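Local atomic coordinates of DUF596 domain-containing protein (Neisseria meningitidis, PDB entry 2O5H), a protein that is of unknown function, a bacterial alpha-beta protein of the DUF596 family that forms a two-chain assembly. Residues L7-V12 and K51-F56. Numbering follows the deposited sequence.
Sequences LNNHDV and KTEAFF
V12 and E53 are the pair whose CA atoms come nearest, 7.2 Å apart, between the helical segments 7-12 and 51-56, and the first helix is kinked where the backbone N atoms of D11 and V12 lack a bond to the preceding turn. Between the helices, the ND2 end of the N9 amide stacks on the E53 carboxylate, the two planes only 6° apart and N9 ND2 3.3 Å from E53 CD, while N9 OD1 lies against E53 CG at 3.5 Å. Such stacking leaves the N-H groups badly aimed at the oxygens, and although N9 ND2 comes within 3.4 Å of E53 OE2, no direct hydrogen bond results. Two waters join the groups instead. One accepts from N9 ND2 at 3.0 Å and donates to E53 OE2; the other donates to E53 OE1 at 2.7 Å but takes only a weak bond from N9 ND2. A bend at chi2 (-47°) turns the E53 carboxylate so that its face lies against the amide. Asparagine suits the place because its flat amide can stack there and still give its N-H groups to the waters, while the longer glutamate can also meet R89 of helix 81-91, its salt-bridge partner through OE2. One turn on, V12 supplies a compact branched side chain whose CG1 rests 4.2 Å from E53 CB. Helix 3-16 is thus joined to helix 48-64 through a buried, hydrated polar contact, in which R89 probably helps keep the carboxylate ionised.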
loop_
_atom_site.group_PDB
_atom_site.type_symbol
_atom_site.label_atom_id
_atom_site.label_comp_id
_atom_site.label_asym_id
_atom_site.label_seq_id
_atom_site.Cartn_x
_atom_site.Cartn_y
_atom_site.Cartn_z
ATOM N N LEU A 7 -2.102 27.006 -9.424
ATOM C CA LEU A 7 -2.953 28.067 -8.861
ATOM C C LEU A 7 -4.164 27.457 -8.165
ATOM O O LEU A 7 -4.435 27.744 -7.011
ATOM C CB LEU A 7 -3.426 29.010 -9.958
ATOM C CG LEU A 7 -4.547 30.014 -9.616
ATOM C CD1 LEU A 7 -4.116 30.993 -8.537
ATOM C CD2 LEU A 7 -5.043 30.749 -10.883
ATOM N N ASN A 8 -4.865 26.575 -8.870
ATOM C CA ASN A 8 -6.114 26.027 -8.354
ATOM C C ASN A 8 -5.973 25.089 -7.166
ATOM O O ASN A 8 -6.930 24.905 -6.421
ATOM C CB ASN A 8 -6.895 25.342 -9.471
ATOM C CG ASN A 8 -7.791 26.299 -10.181
ATOM O OD1 ASN A 8 -7.592 26.582 -11.360
ATOM N ND2 ASN A 8 -8.774 26.847 -9.466
ATOM N N ASN A 9 -4.785 24.521 -6.998
ATOM C CA ASN A 9 -4.511 23.505 -5.976
ATOM C C ASN A 9 -3.599 23.993 -4.833
ATOM O O ASN A 9 -3.235 23.229 -3.945
ATOM C CB ASN A 9 -3.893 22.297 -6.654
ATOM C CG ASN A 9 -4.900 21.539 -7.512
ATOM O OD1 ASN A 9 -6.017 21.240 -7.081
ATOM N ND2 ASN A 9 -4.483 21.182 -8.720
ATOM N N HIS A 10 -3.246 25.268 -4.879
ATOM C CA HIS A 10 -2.415 25.939 -3.865
ATOM C C HIS A 10 -2.886 25.666 -2.426
ATOM O O HIS A 10 -2.066 25.396 -1.537
ATOM C CB HIS A 10 -2.434 27.450 -4.127
ATOM C CG HIS A 10 -1.828 28.278 -3.026
ATOM N ND1 HIS A 10 -0.515 28.694 -3.050
ATOM C CD2 HIS A 10 -2.354 28.773 -1.882
ATOM C CE1 HIS A 10 -0.255 29.400 -1.966
ATOM N NE2 HIS A 10 -1.351 29.451 -1.233
ATOM N N ASP A 11 -4.198 25.757 -2.211
ATOM C CA ASP A 11 -4.792 25.598 -0.890
ATOM C C ASP A 11 -4.653 24.158 -0.371
ATOM O O ASP A 11 -4.307 23.939 0.784
ATOM C CB ASP A 11 -6.264 26.029 -0.955
ATOM C CG ASP A 11 -7.061 25.613 0.266
ATOM O OD1 ASP A 11 -6.745 26.074 1.374
ATOM O OD2 ASP A 11 -8.013 24.820 0.107
ATOM N N VAL A 12 -4.902 23.183 -1.232
ATOM C CA VAL A 12 -4.774 21.763 -0.847
ATOM C C VAL A 12 -3.319 21.470 -0.537
ATOM O O VAL A 12 -2.994 20.773 0.430
ATOM C CB VAL A 12 -5.313 20.830 -1.968
ATOM C CG1 VAL A 12 -5.301 19.395 -1.537
ATOM C CG2 VAL A 12 -6.738 21.241 -2.309
ATOM N N LYS A 51 -7.183 14.189 -3.065
ATOM C CA LYS A 51 -6.350 13.015 -2.791
ATOM C C LYS A 51 -5.218 12.901 -3.813
ATOM O O LYS A 51 -4.069 12.671 -3.444
ATOM C CB LYS A 51 -7.197 11.739 -2.759
ATOM C CG LYS A 51 -7.952 11.545 -1.444
ATOM C CD LYS A 51 -8.717 10.238 -1.455
ATOM C CE LYS A 51 -10.036 10.482 -2.231
ATOM N NZ LYS A 51 -11.114 9.568 -1.898
ATOM N N THR A 52 -5.556 13.082 -5.082
ATOM C CA THR A 52 -4.566 13.043 -6.191
ATOM C C THR A 52 -3.461 14.110 -5.956
ATOM O O THR A 52 -2.285 13.851 -6.132
ATOM C CB THR A 52 -5.258 13.294 -7.561
ATOM O OG1 THR A 52 -6.145 12.205 -7.865
ATOM C CG2 THR A 52 -4.217 13.391 -8.687
ATOM N N GLU A 53 -3.847 15.305 -5.554
ATOM C CA GLU A 53 -2.848 16.355 -5.233
ATOM C C GLU A 53 -1.938 15.972 -4.051
ATOM O O GLU A 53 -0.744 16.190 -4.097
ATOM C CB GLU A 53 -3.527 17.698 -4.933
ATOM C CG GLU A 53 -4.175 18.355 -6.181
ATOM C CD GLU A 53 -3.257 18.367 -7.407
ATOM O OE1 GLU A 53 -2.102 18.877 -7.296
ATOM O OE2 GLU A 53 -3.713 17.876 -8.485
ATOM N N ALA A 54 -2.521 15.385 -3.017
ATOM C CA ALA A 54 -1.783 14.864 -1.865
ATOM C C ALA A 54 -0.818 13.757 -2.297
ATOM O O ALA A 54 0.393 13.759 -1.919
ATOM C CB ALA A 54 -2.756 14.334 -0.849
ATOM N N PHE A 55 -1.335 12.820 -3.088
ATOM C CA PHE A 55 -0.480 11.788 -3.602
ATOM C C PHE A 55 0.771 12.357 -4.286
ATOM O O PHE A 55 1.883 11.916 -4.002
ATOM C CB PHE A 55 -1.239 10.831 -4.528
ATOM C CG PHE A 55 -0.333 9.834 -5.225
ATOM C CD1 PHE A 55 -0.075 8.586 -4.649
ATOM C CD2 PHE A 55 0.253 10.150 -6.472
ATOM C CE1 PHE A 55 0.749 7.653 -5.292
ATOM C CE2 PHE A 55 1.090 9.234 -7.108
ATOM C CZ PHE A 55 1.337 7.996 -6.522
ATOM N N PHE A 56 0.599 13.313 -5.196
ATOM C CA PHE A 56 1.734 13.855 -5.940
ATOM C C PHE A 56 2.691 14.654 -5.082
ATOM O O PHE A 56 3.887 14.691 -5.373
ATOM C CB PHE A 56 1.262 14.643 -7.188
ATOM C CG PHE A 56 0.854 13.744 -8.314
ATOM C CD1 PHE A 56 1.803 12.877 -8.897
ATOM C CD2 PHE A 56 -0.463 13.684 -8.746
ATOM C CE1 PHE A 56 1.436 12.010 -9.912
ATOM C CE2 PHE A 56 -0.838 12.781 -9.815
ATOM C CZ PHE A 56 0.111 11.973 -10.388
HETATM O O HOH W 1 -1.070 20.680 -8.952
HETATM O O HOH W 2 -6.020 18.906 -9.972
#